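Alternansucrase (Leuconostoc mesenteroides, PDB 6HVG) is a multidomain enzyme of glycoside hydrolase family 70, with a TIM-barrel-type catalytic core and further cell-wall-binding-type repeats. Local coordinates at residues P822-Y836 with N1043-T1057. Residues are numbered along the deposited sequence; the frame is centred on the assembly and turned at random.
Sequences PRVYYGDMYLEGGQY and NVIYEGFSNFQAMPT
Strands 822-825 and 1045-1047 run parallel, 4.6 Å apart at closest approach and 27° off exact alignment. Four backbone hydrogen bonds zip them, from Ile1045 N to Pro822 O (3.0 Å) through Tyr826 N to Glu1047 O (2.8 Å). Pro822, lacking an N-H, sets ring CD against Asn1043 O (3.6 Å), and the bonding begins at its carbonyl.

Arg823, Tyr825, Ile1045 and Glu1047 share one face. The Glu1047 carboxylate stacks on the Arg823 guanidinium, planes 14° apart, in a long salt bridge: OE2, offset toward the guanidinium rim, is 3.8 Å from NH2, with no N-H aimed at it. A water joins Arg823 NE to Glu1047 OE1, while Glu1083 and His752 take Arg823 NH1 and Glu1047 OE2.

On the other face, Tyr1046, with CG anti to its backbone N (chi1 179°), suits its place by laying apolar ring carbon CD1 against Val824 CB (4.1 Å) while its OH reaches the Tyr826 ring edge. Past the strands, Ser1050 OG accepts from Phe1052 N, which makes an ST turn, and donates to Glu832 O (2.8 Å).

The pair forms adjacent staves of the parallel TIM-type barrel, between strands 745-747 and 1081-1083; helix 844-857 packs on Met829 and Val1044, helix 1063-1075 on Tyr830 and Tyr836.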
# COMPACT_ATOMS: atom_id res chain seq x y z
N PRO A 822 11.24 -14.26 -23.08
CA PRO A 822 10.05 -14.47 -22.25
C PRO A 822 10.37 -15.04 -20.87
O PRO A 822 11.36 -15.73 -20.72
CB PRO A 822 9.22 -15.45 -23.06
CG PRO A 822 10.22 -16.16 -23.91
CD PRO A 822 11.26 -15.14 -24.25
N ARG A 823 9.55 -14.70 -19.88
CA ARG A 823 9.65 -15.30 -18.56
C ARG A 823 8.37 -16.01 -18.18
O ARG A 823 7.27 -15.48 -18.37
CB ARG A 823 9.99 -14.27 -17.50
CG ARG A 823 10.34 -14.93 -16.18
CD ARG A 823 10.84 -13.93 -15.15
NE ARG A 823 9.78 -13.03 -14.76
CZ ARG A 823 9.90 -12.08 -13.85
NH1 ARG A 823 11.05 -11.91 -13.22
NH2 ARG A 823 8.85 -11.30 -13.59
N VAL A 824 8.53 -17.22 -17.65
CA VAL A 824 7.42 -18.06 -17.27
C VAL A 824 7.31 -18.17 -15.74
O VAL A 824 8.31 -18.41 -15.03
CB VAL A 824 7.59 -19.48 -17.84
CG1 VAL A 824 6.42 -20.35 -17.43
CG2 VAL A 824 7.71 -19.43 -19.35
N TYR A 825 6.09 -17.99 -15.25
CA TYR A 825 5.85 -17.92 -13.80
C TYR A 825 5.48 -19.30 -13.28
O TYR A 825 4.51 -19.91 -13.72
CB TYR A 825 4.72 -16.89 -13.51
CG TYR A 825 4.29 -16.78 -12.06
CD1 TYR A 825 5.22 -16.73 -11.04
CD2 TYR A 825 2.94 -16.75 -11.70
CE1 TYR A 825 4.82 -16.64 -9.71
CE2 TYR A 825 2.53 -16.65 -10.38
CZ TYR A 825 3.47 -16.60 -9.39
OH TYR A 825 3.08 -16.53 -8.08
N TYR A 826 6.24 -19.76 -12.30
CA TYR A 826 5.96 -21.00 -11.57
C TYR A 826 4.48 -21.22 -11.30
O TYR A 826 3.98 -22.31 -11.49
CB TYR A 826 6.70 -20.96 -10.22
CG TYR A 826 6.26 -22.00 -9.22
CD1 TYR A 826 6.82 -23.28 -9.20
CD2 TYR A 826 5.29 -21.71 -8.30
CE1 TYR A 826 6.44 -24.21 -8.26
CE2 TYR A 826 4.89 -22.64 -7.36
CZ TYR A 826 5.47 -23.89 -7.34
OH TYR A 826 5.06 -24.80 -6.40
N GLY A 827 3.81 -20.17 -10.86
CA GLY A 827 2.40 -20.24 -10.45
C GLY A 827 1.38 -20.37 -11.55
O GLY A 827 0.21 -20.58 -11.26
N ASP A 828 1.80 -20.23 -12.79
CA ASP A 828 1.00 -20.59 -13.95
C ASP A 828 1.24 -22.04 -14.36
O ASP A 828 0.47 -22.59 -15.15
CB ASP A 828 1.31 -19.67 -15.13
CG ASP A 828 0.92 -18.22 -14.87
OD1 ASP A 828 -0.08 -18.03 -14.14
OD2 ASP A 828 1.62 -17.31 -15.39
N MET A 829 2.31 -22.64 -13.84
CA MET A 829 2.67 -24.03 -14.14
C MET A 829 2.29 -24.98 -13.00
O MET A 829 1.83 -26.09 -13.24
CB MET A 829 4.17 -24.13 -14.40
CG MET A 829 4.65 -23.33 -15.60
SD MET A 829 4.06 -24.05 -17.15
CE MET A 829 5.20 -25.43 -17.29
N TYR A 830 2.50 -24.55 -11.76
CA TYR A 830 2.14 -25.31 -10.58
C TYR A 830 1.32 -24.41 -9.68
O TYR A 830 1.28 -23.20 -9.87
CB TYR A 830 3.40 -25.84 -9.89
CG TYR A 830 4.17 -26.75 -10.81
CD1 TYR A 830 5.15 -26.25 -11.67
CD2 TYR A 830 3.88 -28.12 -10.88
CE1 TYR A 830 5.83 -27.08 -12.54
CE2 TYR A 830 4.55 -28.96 -11.77
CZ TYR A 830 5.53 -28.44 -12.59
OH TYR A 830 6.21 -29.24 -13.46
N LEU A 831 0.62 -25.00 -8.71
CA LEU A 831 -0.24 -24.22 -7.83
C LEU A 831 0.58 -23.39 -6.86
O LEU A 831 1.58 -23.88 -6.29
CB LEU A 831 -1.19 -25.14 -7.06
CG LEU A 831 -2.25 -25.87 -7.90
CD1 LEU A 831 -3.05 -26.79 -7.00
CD2 LEU A 831 -3.16 -24.90 -8.66
N GLU A 832 0.14 -22.15 -6.64
CA GLU A 832 0.93 -21.15 -5.91
C GLU A 832 1.10 -21.37 -4.42
O GLU A 832 2.00 -20.79 -3.83
CB GLU A 832 0.35 -19.76 -6.13
CG GLU A 832 0.86 -19.11 -7.41
CD GLU A 832 -0.08 -18.07 -7.96
OE1 GLU A 832 -1.23 -18.40 -8.28
OE2 GLU A 832 0.33 -16.92 -8.07
N GLY A 833 0.25 -22.21 -3.82
CA GLY A 833 0.35 -22.54 -2.41
C GLY A 833 0.79 -23.97 -2.15
O GLY A 833 1.05 -24.74 -3.06
N GLY A 834 0.87 -24.32 -0.87
CA GLY A 834 1.26 -25.65 -0.47
C GLY A 834 2.70 -25.89 -0.82
O GLY A 834 3.52 -24.98 -0.79
N GLN A 835 3.00 -27.12 -1.18
CA GLN A 835 4.36 -27.60 -1.35
C GLN A 835 4.89 -27.31 -2.75
O GLN A 835 4.12 -27.17 -3.69
CB GLN A 835 4.38 -29.09 -1.06
CG GLN A 835 4.07 -29.40 0.39
CD GLN A 835 5.20 -29.01 1.31
OE1 GLN A 835 4.98 -28.39 2.34
NE2 GLN A 835 6.42 -29.39 0.95
N TYR A 836 6.21 -27.23 -2.89
CA TYR A 836 6.83 -26.86 -4.16
C TYR A 836 6.59 -27.95 -5.18
O TYR A 836 6.93 -29.10 -4.94
CB TYR A 836 8.33 -26.61 -4.01
CG TYR A 836 8.99 -26.02 -5.24
CD1 TYR A 836 8.64 -24.76 -5.71
CD2 TYR A 836 9.95 -26.73 -5.95
CE1 TYR A 836 9.24 -24.23 -6.83
CE2 TYR A 836 10.56 -26.19 -7.07
CZ TYR A 836 10.20 -24.94 -7.51
OH TYR A 836 10.79 -24.42 -8.63
N ASN A 1043 16.54 -17.61 -25.54
CA ASN A 1043 16.48 -17.83 -24.10
C ASN A 1043 15.09 -17.79 -23.54
O ASN A 1043 14.20 -17.18 -24.10
CB ASN A 1043 17.33 -16.80 -23.38
CG ASN A 1043 18.79 -17.01 -23.62
OD1 ASN A 1043 19.42 -17.85 -22.97
ND2 ASN A 1043 19.35 -16.26 -24.57
N VAL A 1044 14.89 -18.49 -22.43
CA VAL A 1044 13.65 -18.43 -21.66
C VAL A 1044 14.02 -18.45 -20.18
O VAL A 1044 14.77 -19.33 -19.73
CB VAL A 1044 12.75 -19.63 -21.94
CG1 VAL A 1044 11.50 -19.54 -21.10
CG2 VAL A 1044 12.41 -19.71 -23.41
N ILE A 1045 13.49 -17.49 -19.43
CA ILE A 1045 13.70 -17.46 -17.98
C ILE A 1045 12.51 -18.10 -17.30
O ILE A 1045 11.38 -17.90 -17.71
CB ILE A 1045 13.82 -16.02 -17.46
CG1 ILE A 1045 14.94 -15.28 -18.18
CG2 ILE A 1045 14.11 -16.03 -15.97
CD1 ILE A 1045 14.92 -13.80 -17.94
N TYR A 1046 12.77 -18.88 -16.27
CA TYR A 1046 11.71 -19.46 -15.48
C TYR A 1046 11.81 -18.85 -14.11
O TYR A 1046 12.82 -19.01 -13.42
CB TYR A 1046 11.87 -20.96 -15.41
CG TYR A 1046 10.85 -21.69 -14.59
CD1 TYR A 1046 9.53 -21.78 -15.00
CD2 TYR A 1046 11.21 -22.34 -13.42
CE1 TYR A 1046 8.59 -22.47 -14.26
CE2 TYR A 1046 10.27 -23.04 -12.68
CZ TYR A 1046 8.96 -23.10 -13.10
OH TYR A 1046 8.05 -23.80 -12.36
N GLU A 1047 10.77 -18.12 -13.74
CA GLU A 1047 10.68 -17.57 -12.40
C GLU A 1047 10.06 -18.65 -11.56
O GLU A 1047 8.84 -18.86 -11.62
CB GLU A 1047 9.79 -16.36 -12.45
CG GLU A 1047 9.70 -15.62 -11.14
CD GLU A 1047 8.60 -14.58 -11.17
OE1 GLU A 1047 7.63 -14.79 -11.93
OE2 GLU A 1047 8.71 -13.56 -10.48
N GLY A 1048 10.89 -19.35 -10.80
CA GLY A 1048 10.49 -20.65 -10.23
C GLY A 1048 10.19 -20.68 -8.73
O GLY A 1048 10.81 -21.42 -8.01
N PHE A 1049 9.28 -19.83 -8.28
CA PHE A 1049 8.87 -19.81 -6.92
C PHE A 1049 7.64 -18.98 -6.88
O PHE A 1049 7.34 -18.24 -7.79
CB PHE A 1049 9.94 -19.20 -6.01
CG PHE A 1049 10.12 -17.73 -6.19
CD1 PHE A 1049 10.88 -17.23 -7.23
CD2 PHE A 1049 9.54 -16.84 -5.28
CE1 PHE A 1049 11.04 -15.88 -7.40
CE2 PHE A 1049 9.73 -15.50 -5.43
CZ PHE A 1049 10.47 -15.00 -6.49
N SER A 1050 6.91 -19.12 -5.79
CA SER A 1050 5.75 -18.30 -5.49
C SER A 1050 5.88 -17.83 -4.05
O SER A 1050 6.34 -18.58 -3.19
CB SER A 1050 4.51 -19.15 -5.63
OG SER A 1050 3.44 -18.63 -4.89
N ASN A 1051 5.51 -16.57 -3.80
CA ASN A 1051 5.56 -16.05 -2.43
C ASN A 1051 4.64 -16.75 -1.45
O ASN A 1051 4.82 -16.61 -0.24
CB ASN A 1051 5.23 -14.57 -2.39
CG ASN A 1051 6.41 -13.72 -2.79
OD1 ASN A 1051 7.56 -14.05 -2.48
ND2 ASN A 1051 6.13 -12.59 -3.43
N PHE A 1052 3.67 -17.51 -1.95
CA PHE A 1052 2.66 -18.11 -1.11
C PHE A 1052 2.78 -19.60 -0.92
O PHE A 1052 1.86 -20.25 -0.43
CB PHE A 1052 1.32 -17.67 -1.63
CG PHE A 1052 1.20 -16.17 -1.68
CD1 PHE A 1052 1.71 -15.45 -2.72
CD2 PHE A 1052 0.64 -15.48 -0.62
CE1 PHE A 1052 1.63 -14.08 -2.73
CE2 PHE A 1052 0.52 -14.11 -0.64
CZ PHE A 1052 1.03 -13.41 -1.70
N GLN A 1053 3.95 -20.14 -1.25
CA GLN A 1053 4.25 -21.53 -0.97
C GLN A 1053 4.15 -21.75 0.53
O GLN A 1053 4.47 -20.87 1.31
CB GLN A 1053 5.68 -21.86 -1.41
CG GLN A 1053 5.89 -21.91 -2.92
CD GLN A 1053 7.35 -22.05 -3.33
OE1 GLN A 1053 7.79 -21.43 -4.30
NE2 GLN A 1053 8.10 -22.87 -2.60
N ALA A 1054 3.70 -22.93 0.93
CA ALA A 1054 3.78 -23.34 2.32
C ALA A 1054 5.22 -23.67 2.72
O ALA A 1054 6.09 -23.87 1.88
CB ALA A 1054 2.90 -24.57 2.53
N MET A 1055 5.47 -23.68 4.03
CA MET A 1055 6.78 -24.08 4.54
C MET A 1055 6.93 -25.57 4.25
O MET A 1055 5.94 -26.29 4.28
CB MET A 1055 6.89 -23.82 6.04
CG MET A 1055 6.82 -22.34 6.42
SD MET A 1055 8.25 -21.38 5.90
CE MET A 1055 9.55 -22.12 6.91
N PRO A 1056 8.16 -26.04 3.96
CA PRO A 1056 8.37 -27.46 3.75
C PRO A 1056 7.91 -28.32 4.93
O PRO A 1056 8.29 -28.07 6.08
CB PRO A 1056 9.89 -27.58 3.59
CG PRO A 1056 10.35 -26.24 3.18
CD PRO A 1056 9.39 -25.25 3.74
N THR A 1057 7.10 -29.33 4.64
CA THR A 1057 6.67 -30.27 5.67
C THR A 1057 7.83 -31.17 6.08
O THR A 1057 7.89 -31.63 7.21
CB THR A 1057 5.45 -31.12 5.22
OG1 THR A 1057 5.74 -31.73 3.97
CG2 THR A 1057 4.20 -30.25 5.08
O HOH W 1 7.24 -13.99 -14.82
O HOH W 2 3.70 -15.17 -5.83